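Local coordinates for protein acyl-coenzyme A oxidase (Caenorhabditis elegans, PDB 5K3J) that catalyses the FAD-dependent first step of peroxisomal beta-oxidation, desaturating the CoA thioester of an ascaroside pheromone with a five-carbon omega side chain, at residues 73-77 / 108-112; 292-296 / 430-434; 307-311 / 403-407. One frame throughout, in Å; residues are numbered along the deposited sequence.

In the fold
Interaction 1 comes first along the chain. It lies in the N-terminal helical part of the acyl-CoA oxidase, between helix 66-82 and the loop before helix 112-125. Interactions 2 and 3 both use helix 287-315 and belong to the C-alpha1 region. The segments of interaction 3 fall between those of interaction 2 in sequence. Their centres are about 24 Å apart. Near its start helix 287-315 meets the substrate; farther along it packs on segment 403-407, which borders an FAD. The centre of interaction 1 is about 21 Å from that of interaction 2 and about 27 Å from that of interaction 3. All three touch the second subunit; interactions 2 and 3 do so beside FAD sites that both subunits build.

Interaction 1 (73-77 / 108-112); sequences GTRKI and GHPFA
Ile77 reaches from helix 66-82 into the turn formed by His109, Pro110 and Phe111. Its CB heads toward the turn and divides there into two branches. CG2 takes the branch beside Pro110, with the ring atom CD of Pro110 3.8 Å from CG2 of Ile77. The other branch starts with CG1, which is anti to the backbone N (chi1 -158°). This torsion carries CG1 to the edge of the Phe111 ring, 3.6 Å from CD2 of Phe111. CD1, the tip, meets the imidazole of His109 obliquely and lies 3.6 Å from its ND1. The Ile77 side chain thus touches three successive loop residues, each with a different atom.

One turn earlier in the helix, Gly73 has no side chain, and the loop comes close to the backbone there. CA of Gly73 is 4.6 Å from CA of His109. Next to it, Thr74 turns OG1 toward CG of Pro110, while the hydroxyl is hydrogen-bonded to the carbonyl of Val70. Within the loop, His109 to Ala112 form a type I turn, closed by a bond from Ala112 N to His109 O. Phe111 stands at the N-cap position of helix 112-125. The contact therefore fits the start of that helix against helix 66-82. Tyr651 packs on Thr74, Leu652 on Pro110 and Met655 on Phe111, all three from helix 646-661 of the second subunit.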
loop_
_atom_site.group_PDB
_atom_site.type_symbol
_atom_site.label_atom_id
_atom_site.label_comp_id
_atom_site.label_asym_id
_atom_site.label_seq_id
_atom_site.Cartn_x
_atom_site.Cartn_y
_atom_site.Cartn_z
ATOM N N GLY A 73 5.081 -19.259 14.500
ATOM C CA GLY A 73 5.073 -18.240 15.531
ATOM C C GLY A 73 4.954 -18.890 16.896
ATOM O O GLY A 73 5.513 -18.407 17.876
ATOM N N THR A 74 4.228 -20.001 16.948
ATOM C CA THR A 74 4.020 -20.745 18.189
ATOM C C THR A 74 5.245 -21.596 18.535
ATOM O O THR A 74 5.629 -21.701 19.707
ATOM C CB THR A 74 2.776 -21.648 18.092
ATOM O OG1 THR A 74 1.599 -20.834 18.081
ATOM C CG2 THR A 74 2.704 -22.600 19.265
ATOM N N ARG A 75 5.849 -22.203 17.513
ATOM C CA ARG A 75 7.090 -22.949 17.692
ATOM C C ARG A 75 8.166 -22.030 18.263
ATOM O O ARG A 75 8.771 -22.334 19.293
ATOM C CB ARG A 75 7.576 -23.558 16.370
ATOM C CG ARG A 75 8.883 -24.346 16.503
ATOM C CD ARG A 75 9.453 -24.751 15.154
ATOM N NE ARG A 75 10.178 -23.661 14.512
ATOM C CZ ARG A 75 11.445 -23.360 14.772
ATOM N NH1 ARG A 75 12.127 -24.060 15.668
ATOM N NH2 ARG A 75 12.032 -22.359 14.136
ATOM N N LYS A 76 8.372 -20.890 17.609
ATOM C CA LYS A 76 9.478 -20.002 17.936
ATOM C C LYS A 76 9.273 -19.287 19.272
ATOM O O LYS A 76 10.242 -18.999 19.970
ATOM C CB LYS A 76 9.679 -18.985 16.815
ATOM C CG LYS A 76 11.116 -18.503 16.680
ATOM C CD LYS A 76 11.971 -19.497 15.903
ATOM C CE LYS A 76 11.953 -19.227 14.408
ATOM N NZ LYS A 76 12.588 -17.920 14.120
ATOM N N ILE A 77 8.021 -19.015 19.639
ATOM C CA ILE A 77 7.734 -18.286 20.880
ATOM C C ILE A 77 7.885 -19.183 22.111
ATOM O O ILE A 77 8.207 -18.706 23.204
ATOM C CB ILE A 77 6.309 -17.665 20.869
ATOM C CG1 ILE A 77 6.211 -16.498 21.854
ATOM C CG2 ILE A 77 5.252 -18.711 21.167
ATOM C CD1 ILE A 77 7.234 -15.408 21.601
ATOM N N GLY A 108 3.435 -12.016 13.748
ATOM C CA GLY A 108 2.557 -12.392 14.842
ATOM C C GLY A 108 2.975 -13.633 15.607
ATOM O O GLY A 108 3.638 -14.521 15.067
ATOM N N HIS A 109 2.571 -13.684 16.873
ATOM C CA HIS A 109 2.861 -14.811 17.753
ATOM C C HIS A 109 1.848 -14.814 18.902
ATOM O O HIS A 109 1.218 -13.789 19.170
ATOM C CB HIS A 109 4.297 -14.728 18.275
ATOM C CG HIS A 109 4.581 -13.491 19.069
ATOM N ND1 HIS A 109 4.467 -13.446 20.442
ATOM C CD2 HIS A 109 4.974 -12.255 18.683
ATOM C CE1 HIS A 109 4.781 -12.235 20.867
ATOM N NE2 HIS A 109 5.091 -11.492 19.820
ATOM N N PRO A 110 1.678 -15.964 19.577
ATOM C CA PRO A 110 0.667 -16.099 20.636
ATOM C C PRO A 110 0.712 -15.037 21.741
ATOM O O PRO A 110 -0.284 -14.869 22.441
ATOM C CB PRO A 110 0.974 -17.482 21.220
ATOM C CG PRO A 110 1.521 -18.239 20.082
ATOM C CD PRO A 110 2.334 -17.254 19.290
ATOM N N PHE A 111 1.829 -14.329 21.885
ATOM C CA PHE A 111 2.011 -13.411 23.010
ATOM C C PHE A 111 2.098 -11.934 22.631
ATOM O O PHE A 111 2.447 -11.101 23.469
ATOM C CB PHE A 111 3.268 -13.792 23.797
ATOM C CG PHE A 111 3.075 -14.956 24.721
ATOM C CD1 PHE A 111 2.336 -14.827 25.882
ATOM C CD2 PHE A 111 3.653 -16.180 24.432
ATOM C CE1 PHE A 111 2.171 -15.908 26.731
ATOM C CE2 PHE A 111 3.492 -17.256 25.273
ATOM C CZ PHE A 111 2.747 -17.119 26.427
ATOM N N ALA A 112 1.786 -11.613 21.380
ATOM C CA ALA A 112 1.910 -10.244 20.882
ATOM C C ALA A 112 1.109 -9.255 21.719
ATOM O O ALA A 112 1.676 -8.409 22.408
ATOM C CB ALA A 112 1.474 -10.169 19.426
#

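Interaction 2 (292-296 / 430-434); sequences IRSQM and TYAGE. Unlike the reference sequence in segment 430-434: Ala432 (reference Glu). With 6QA (~{S}-[2-[3-[[(2~{R})-4-[[[(2~{R},3~{S},4~{R},5~{R})-5-(6-aminopurin-9-yl)-4-oxidanyl-3-phosphonooxy-oxolan-2-yl]methoxy-oxidanyl-phosphoryl]oxy-oxidanyl-phosphoryl]oxy-3,3-dimethyl-2-oxidanyl-butanoyl]amino]propanoylamino]ethyl] 5-[(2~{R},3~{R},5~{R},6~{S})-6-methyl-3,5-bis(oxidanyl)oxan-2-yl]oxypentanethioate), chain E.
Ala432, a changed residue (glutamate in the reference sequence), puts its methyl into a shallow hollow between Ile292 and Met296 of helix 287-315. CG2 of Ile292 lies 3.8 Å from CB of Ala432. SD of Met296 comes to the same methyl from the next turn of the helix. CE of Met296 continues past it to the Tyr431 ring, which it meets obliquely, 4.2 Å from CE1 of Tyr431. CG2 of Ile292 also touches C05 of the ascaroside-CoA.

The Tyr431 ring is a flat wall of the pocket. One face carries the ligand where the side chain joins the sugar. C05 of the chain lies over it, and the anomeric carbon C03 of 6QA is 3.8 Å above the plane of the Tyr431 ring, offset toward the rim. The Ala432 methyl lies in the ring plane at an edge.

Arg293 extends beyond the hollow with its chain straight from CG to NE. NE gives a hydrogen bond of 3.0 Å to O of Ala432, nearly linear at 166°. The oxygen lies in the guanidinium plane, but NE sits above the carbonyl plane. NH2 passes alongside CA of Gly433 and close to the ligand amide oxygen O57.

Ala432 N is hydrogen-bonded to the thioester carbonyl O58 at 2.9 Å and 170°. This bond probably polarises the carbonyl and so favours loss of the alpha proton. The contact thus holds the thioester beside the position of the predicted proton acceptor, the glutamate that is absent here.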
loop_
_atom_site.group_PDB
_atom_site.type_symbol
_atom_site.label_atom_id
_atom_site.label_comp_id
_atom_site.label_asym_id
_atom_site.label_seq_id
_atom_site.Cartn_x
_atom_site.Cartn_y
_atom_site.Cartn_z
ATOM N N ILE A 292 0.252 2.505 23.357
ATOM C CA ILE A 292 0.501 2.081 21.984
ATOM C C ILE A 292 0.762 3.282 21.081
ATOM O O ILE A 292 1.781 3.334 20.395
ATOM C CB ILE A 292 -0.681 1.274 21.412
ATOM C CG1 ILE A 292 -0.898 -0.011 22.217
ATOM C CG2 ILE A 292 -0.448 0.963 19.938
ATOM C CD1 ILE A 292 0.309 -0.924 22.257
ATOM N N ARG A 293 -0.160 4.243 21.099
ATOM C CA ARG A 293 -0.069 5.439 20.259
ATOM C C ARG A 293 1.215 6.223 20.495
ATOM O O ARG A 293 1.841 6.709 19.552
ATOM C CB ARG A 293 -1.272 6.353 20.500
ATOM C CG ARG A 293 -2.601 5.807 20.007
ATOM C CD ARG A 293 -3.750 6.678 20.497
ATOM N NE ARG A 293 -5.048 6.168 20.073
ATOM C CZ ARG A 293 -6.176 6.331 20.757
ATOM N NH1 ARG A 293 -6.172 6.987 21.909
ATOM N NH2 ARG A 293 -7.309 5.832 20.290
ATOM N N SER A 294 1.594 6.357 21.761
ATOM C CA SER A 294 2.841 7.018 22.115
ATOM C C SER A 294 4.034 6.250 21.555
ATOM O O SER A 294 5.043 6.839 21.170
ATOM C CB SER A 294 2.966 7.152 23.637
ATOM O OG SER A 294 2.900 5.883 24.270
ATOM N N GLN A 295 3.893 4.932 21.484
ATOM C CA GLN A 295 5.005 4.054 21.143
ATOM C C GLN A 295 5.240 3.894 19.637
ATOM O O GLN A 295 6.364 3.638 19.209
ATOM C CB GLN A 295 4.777 2.684 21.799
ATOM C CG GLN A 295 5.791 1.610 21.455
ATOM C CD GLN A 295 5.263 0.628 20.426
ATOM O OE1 GLN A 295 4.232 0.866 19.797
ATOM N NE2 GLN A 295 5.965 -0.488 20.258
ATOM N N MET A 296 4.202 4.064 18.825
ATOM C CA MET A 296 4.329 3.717 17.407
ATOM C C MET A 296 5.011 4.776 16.544
ATOM O O MET A 296 5.244 4.548 15.367
ATOM C CB MET A 296 2.958 3.377 16.813
ATOM C CG MET A 296 1.800 4.192 17.346
ATOM S SD MET A 296 0.232 3.507 16.772
ATOM C CE MET A 296 0.489 3.572 15.003
ATOM N N THR A 430 -4.985 1.955 11.129
ATOM C CA THR A 430 -6.320 1.492 11.481
ATOM C C THR A 430 -6.415 1.114 12.956
ATOM O O THR A 430 -7.237 1.668 13.685
ATOM C CB THR A 430 -6.743 0.286 10.621
ATOM O OG1 THR A 430 -6.882 0.695 9.253
ATOM C CG2 THR A 430 -8.066 -0.279 11.116
ATOM N N TYR A 431 -5.580 0.176 13.400
ATOM C CA TYR A 431 -5.612 -0.238 14.801
ATOM C C TYR A 431 -5.175 0.926 15.680
ATOM O O TYR A 431 -4.602 1.894 15.183
ATOM C CB TYR A 431 -4.737 -1.484 15.051
ATOM C CG TYR A 431 -3.235 -1.330 14.834
ATOM C CD1 TYR A 431 -2.480 -0.424 15.576
ATOM C CD2 TYR A 431 -2.565 -2.137 13.925
ATOM C CE1 TYR A 431 -1.116 -0.297 15.389
ATOM C CE2 TYR A 431 -1.197 -2.018 13.731
ATOM C CZ TYR A 431 -0.478 -1.099 14.467
ATOM O OH TYR A 431 0.882 -0.977 14.279
ATOM N N ALA A 432 -5.434 0.814 16.979
ATOM C CA ALA A 432 -5.108 1.864 17.942
ATOM C C ALA A 432 -5.703 3.210 17.526
ATOM O O ALA A 432 -5.135 4.267 17.800
ATOM C CB ALA A 432 -3.596 1.980 18.117
ATOM N N GLY A 433 -6.860 3.158 16.873
ATOM C CA GLY A 433 -7.568 4.353 16.452
ATOM C C GLY A 433 -7.511 4.582 14.954
ATOM O O GLY A 433 -6.432 4.734 14.386
ATOM N N GLU A 434 -8.676 4.600 14.313
ATOM C CA GLU A 434 -8.768 4.926 12.892
ATOM C C GLU A 434 -8.167 6.314 12.650
ATOM O O GLU A 434 -8.493 7.264 13.360
ATOM C CB GLU A 434 -10.228 4.867 12.422
ATOM C CG GLU A 434 -10.416 4.507 10.953
ATOM C CD GLU A 434 -9.877 5.566 10.010
ATOM O OE1 GLU A 434 -10.267 6.744 10.156
ATOM O OE2 GLU A 434 -9.057 5.222 9.130
HETATM P P26 6QA E . -15.552 8.021 23.467
HETATM P P29 6QA E . -16.694 10.577 24.592
HETATM P P50 6QA E . -13.856 16.924 23.643
HETATM O O01 6QA E . 2.090 -2.380 16.433
HETATM C C02 6QA E . 1.453 -2.564 17.717
HETATM C C03 6QA E . 0.250 -3.457 17.371
HETATM O O04 6QA E . -0.643 -3.513 18.385
HETATM C C05 6QA E . -1.495 -2.419 18.507
HETATM C C06 6QA E . -2.955 -2.936 18.377
HETATM C C07 6QA E . -3.851 -2.030 19.254
HETATM C C08 6QA E . -5.109 -2.806 19.637
HETATM C C09 6QA E . -6.322 -2.108 19.182
HETATM S S10 6QA E . -7.595 -1.869 20.525
HETATM C C11 6QA E . -8.170 -0.157 20.700
HETATM C C12 6QA E . -7.873 0.755 19.546
HETATM N N13 6QA E . -9.077 1.411 19.196
HETATM C C14 6QA E . -9.221 2.847 19.321
HETATM C C15 6QA E . -10.567 3.543 18.908
HETATM C C16 6QA E . -11.099 4.317 20.160
HETATM N N17 6QA E . -11.543 5.679 19.809
HETATM C C18 6QA E . -12.520 6.328 20.694
HETATM C C19 6QA E . -12.998 7.740 20.360
HETATM O O20 6QA E . -12.496 8.113 19.097
HETATM C C21 6QA E . -12.525 8.771 21.424
HETATM C C22 6QA E . -13.256 10.113 20.978
HETATM C C23 6QA E . -10.963 8.855 21.400
HETATM C C24 6QA E . -12.938 8.472 22.862
HETATM O O25 6QA E . -14.242 9.006 23.174
HETATM O O27 6QA E . -15.945 7.169 22.250
HETATM O O28 6QA E . -16.827 9.071 23.895
HETATM O O30 6QA E . -17.194 10.450 26.035
HETATM O O31 6QA E . -15.099 11.099 24.489
HETATM C C32 6QA E . -14.757 12.292 23.891
HETATM C C33 6QA E . -14.421 13.317 25.054
HETATM O O34 6QA E . -13.727 12.757 25.969
HETATM C C35 6QA E . -12.239 13.414 26.011
HETATM N N36 6QA E . -11.246 12.335 25.886
HETATM C C37 6QA E . -11.298 11.315 25.024
HETATM N N38 6QA E . -10.250 10.505 25.174
HETATM C C39 6QA E . -9.479 11.010 26.179
HETATM C C40 6QA E . -10.109 12.167 26.641
HETATM N N41 6QA E . -9.542 12.870 27.659
HETATM C C42 6QA E . -8.395 12.455 28.198
HETATM N N43 6QA E . -7.761 11.340 27.782
HETATM C C44 6QA E . -8.261 10.599 26.792
HETATM N N45 6QA E . -7.571 9.387 26.340
HETATM C C46 6QA E . -12.158 14.284 25.052
HETATM O O47 6QA E . -11.698 15.608 25.584
HETATM C C48 6QA E . -13.554 14.439 24.455
HETATM O O49 6QA E . -14.106 15.679 24.752
HETATM O O51 6QA E . -15.179 17.331 23.065
HETATM O O52 6QA E . -12.917 16.446 22.523
HETATM O O53 6QA E . -13.194 18.084 24.336
HETATM O O54 6QA E . -17.569 11.549 23.840
HETATM O O55 6QA E . -15.259 7.106 24.641
HETATM O O56 6QA E . -12.944 5.748 21.649
HETATM O O57 6QA E . -8.341 3.523 19.739
HETATM O O58 6QA E . -6.391 -1.780 18.003
HETATM O O59 6QA E . 0.672 -4.819 17.088
HETATM C C60 6QA E . 1.413 -5.399 18.167
HETATM C C61 6QA E . 1.663 -6.815 17.701
HETATM C C62 6QA E . 2.690 -4.571 18.467
HETATM C C63 6QA E . 2.386 -3.152 18.699
HETATM O O64 6QA E . 3.335 -5.105 19.676
#

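Interaction 3 (307-311 / 403-407); sequences ALTIA and ARMAC. With FAD (flavin-adenine dinucleotide), chain G.
The carbonyl oxygen of Ala307 is gripped by two backbone donors, Ile310 N at 3.1 Å from Ala307 O and Ala311 N at 3.0 Å from the same atom. Both bonds are internal to helix 287-315. They fix the helix turn that presents the methyls of Ala307 and Ala311 to helix 379-405.

Ala403 sets its methyl against this turn. CB of Ala307 is 3.8 Å from CB of Ala403. One turn on, CB of Ala311 lies 3.5 Å from the backbone O of Ala403. These small side chains let the backbones come close, with CA of Ala311 5.4 Å from CA of Ala403. CD2 of Leu308 bends round to the Ala403 methyl at 4.4 Å from its CB. At the far end of segment 403-407, Cys407 has SG anti to its carbonyl carbon (chi1 -57°). The sulfur reaches CA of Ala311 at 4.1 Å. Ala406 CB rests more loosely on the Ala311 methyl.

The far side of the 403-407 segment borders the cofactor. O of Ala406 is near C4B of the adenosine ribose of FAD, and it has a weak hydrogen bond from Gln338 NE2. Ile418 of helix 418-426 packs on Ala307, Ile310 and Cys407. Leu346 of helix 343-363 meets Leu308, and Leu615 of helix 612-615 meets Ile310. The contact is close alanine packing of helix 287-315 on the end region of helix 379-405, bordered by these three other helices and next to an FAD site.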
loop_
_atom_site.group_PDB
_atom_site.type_symbol
_atom_site.label_atom_id
_atom_site.label_comp_id
_atom_site.label_asym_id
_atom_site.label_seq_id
_atom_site.Cartn_x
_atom_site.Cartn_y
_atom_site.Cartn_z
ATOM N N ALA A 307 12.647 -1.103 5.859
ATOM C CA ALA A 307 12.397 -1.047 4.425
ATOM C C ALA A 307 13.558 -0.379 3.696
ATOM O O ALA A 307 14.026 -0.868 2.665
ATOM C CB ALA A 307 11.102 -0.311 4.145
ATOM N N LEU A 308 14.020 0.735 4.253
ATOM C CA LEU A 308 15.096 1.523 3.662
ATOM C C LEU A 308 16.437 0.804 3.731
ATOM O O LEU A 308 17.313 1.041 2.905
ATOM C CB LEU A 308 15.194 2.877 4.358
ATOM C CG LEU A 308 13.933 3.718 4.195
ATOM C CD1 LEU A 308 13.876 4.814 5.240
ATOM C CD2 LEU A 308 13.876 4.298 2.796
ATOM N N THR A 309 16.590 -0.074 4.718
ATOM C CA THR A 309 17.804 -0.867 4.856
ATOM C C THR A 309 17.943 -1.794 3.654
ATOM O O THR A 309 19.049 -2.133 3.232
ATOM C CB THR A 309 17.795 -1.686 6.156
ATOM O OG1 THR A 309 17.585 -0.809 7.269
ATOM C CG2 THR A 309 19.116 -2.412 6.343
ATOM N N ILE A 310 16.802 -2.183 3.094
ATOM C CA ILE A 310 16.757 -3.065 1.935
ATOM C C ILE A 310 16.871 -2.293 0.626
ATOM O O ILE A 310 17.579 -2.706 -0.293
ATOM C CB ILE A 310 15.457 -3.883 1.928
ATOM C CG1 ILE A 310 15.323 -4.666 3.239
ATOM C CG2 ILE A 310 15.395 -4.804 0.707
ATOM C CD1 ILE A 310 13.911 -5.078 3.561
ATOM N N ALA A 311 16.159 -1.175 0.546
ATOM C CA ALA A 311 16.177 -0.338 -0.643
ATOM C C ALA A 311 17.572 0.223 -0.896
ATOM O O ALA A 311 18.132 0.034 -1.973
ATOM C CB ALA A 311 15.164 0.791 -0.512
ATOM N N ALA A 403 10.054 2.517 -0.962
ATOM C CA ALA A 403 11.222 1.684 -0.720
ATOM C C ALA A 403 11.172 0.409 -1.560
ATOM O O ALA A 403 12.193 -0.040 -2.080
ATOM C CB ALA A 403 11.329 1.342 0.758
ATOM N N ARG A 404 9.979 -0.164 -1.689
ATOM C CA ARG A 404 9.787 -1.390 -2.454
ATOM C C ARG A 404 9.958 -1.168 -3.947
ATOM O O ARG A 404 10.745 -1.854 -4.598
ATOM C CB ARG A 404 8.399 -1.980 -2.176
ATOM C CG ARG A 404 8.064 -3.182 -3.046
ATOM C CD ARG A 404 6.631 -3.652 -2.846
ATOM N NE ARG A 404 5.658 -2.594 -3.116
ATOM C CZ ARG A 404 5.182 -2.305 -4.324
ATOM N NH1 ARG A 404 5.587 -2.994 -5.384
ATOM N NH2 ARG A 404 4.299 -1.326 -4.478
ATOM N N MET A 405 9.213 -0.211 -4.486
ATOM C CA MET A 405 9.278 0.105 -5.910
ATOM C C MET A 405 10.674 0.553 -6.336
ATOM O O MET A 405 11.029 0.473 -7.508
ATOM C CB MET A 405 8.254 1.189 -6.265
ATOM C CG MET A 405 6.801 0.770 -6.089
ATOM S SD MET A 405 5.641 2.109 -6.423
ATOM C CE MET A 405 6.064 3.249 -5.108
ATOM N N ALA A 406 11.457 1.028 -5.373
ATOM C CA ALA A 406 12.832 1.451 -5.622
ATOM C C ALA A 406 13.704 0.278 -6.067
ATOM O O ALA A 406 14.703 0.463 -6.766
ATOM C CB ALA A 406 13.415 2.090 -4.380
ATOM N N CYS A 407 13.324 -0.925 -5.643
ATOM C CA CYS A 407 14.008 -2.151 -6.041
ATOM C C CYS A 407 13.538 -2.599 -7.418
ATOM O O CYS A 407 14.023 -3.593 -7.956
ATOM C CB CYS A 407 13.767 -3.260 -5.013
ATOM S SG CYS A 407 14.283 -2.822 -3.342
HETATM P PA FAD G . 14.962 -1.021 -12.481
HETATM O O1A FAD G . 15.183 -0.659 -13.951
HETATM O O2A FAD G . 16.121 -1.827 -11.974
HETATM O O5B FAD G . 14.825 0.332 -11.608
HETATM C C5B FAD G . 14.828 0.226 -10.175
HETATM C C4B FAD G . 15.050 1.649 -9.582
HETATM O O4B FAD G . 16.017 2.243 -10.223
HETATM C C3B FAD G . 13.803 2.512 -9.802
HETATM O O3B FAD G . 13.601 3.304 -8.741
HETATM C C2B FAD G . 14.147 3.374 -11.050
HETATM O O2B FAD G . 13.449 4.699 -10.968
HETATM C C1B FAD G . 15.416 3.539 -10.963
HETATM N N9A FAD G . 16.001 3.665 -12.262
HETATM C C8A FAD G . 16.463 2.666 -13.036
HETATM N N7A FAD G . 16.938 3.217 -14.183
HETATM C C5A FAD G . 16.764 4.568 -14.107
HETATM C C6A FAD G . 17.069 5.595 -14.993
HETATM N N6A FAD G . 17.661 5.663 -16.286
HETATM N N1A FAD G . 16.789 6.858 -14.671
HETATM C C2A FAD G . 16.206 7.144 -13.472
HETATM N N3A FAD G . 15.906 6.141 -12.604
HETATM C C4A FAD G . 16.191 4.850 -12.931
HETATM N N1 FAD G . 8.906 -8.674 -17.649
HETATM C C2 FAD G . 8.717 -9.454 -18.868
HETATM O O2 FAD G . 9.562 -9.431 -19.738
HETATM N N3 FAD G . 7.509 -10.264 -19.045
HETATM C C4 FAD G . 6.524 -10.292 -18.034
HETATM O O4 FAD G . 5.495 -10.983 -18.185
HETATM C C4X FAD G . 6.712 -9.499 -16.789
HETATM N N5 FAD G . 5.708 -9.524 -15.752
HETATM C C5X FAD G . 5.898 -8.744 -14.532
HETATM C C6 FAD G . 4.918 -8.771 -13.524
HETATM C C7 FAD G . 5.098 -8.019 -12.347
HETATM C C7M FAD G . 3.906 -8.206 -11.402
HETATM C C8 FAD G . 6.250 -7.246 -12.177
HETATM C C8M FAD G . 6.535 -6.403 -10.945
HETATM C C9 FAD G . 7.237 -7.214 -13.183
HETATM C C9A FAD G . 7.063 -7.962 -14.361
HETATM N N10 FAD G . 8.091 -7.931 -15.420
HETATM C C10 FAD G . 7.907 -8.700 -16.618
HETATM C "C1'" FAD G . 9.319 -7.124 -15.253
HETATM C "C2'" FAD G . 9.025 -5.639 -15.440
HETATM O "O2'" FAD G . 8.615 -5.411 -16.743
HETATM C "C3'" FAD G . 10.292 -4.876 -15.172
HETATM O "O3'" FAD G . 10.745 -5.175 -13.876
HETATM C "C4'" FAD G . 10.041 -3.396 -15.285
HETATM O "O4'" FAD G . 9.681 -3.083 -16.610
HETATM C "C5'" FAD G . 11.307 -2.656 -14.910
HETATM O "O5'" FAD G . 11.742 -3.116 -13.638
HETATM P P FAD G . 13.301 -3.114 -13.281
HETATM O O1P FAD G . 13.651 -4.413 -12.549
HETATM O O2P FAD G . 14.118 -3.009 -14.527
HETATM O O3P FAD G . 13.621 -1.878 -12.356
#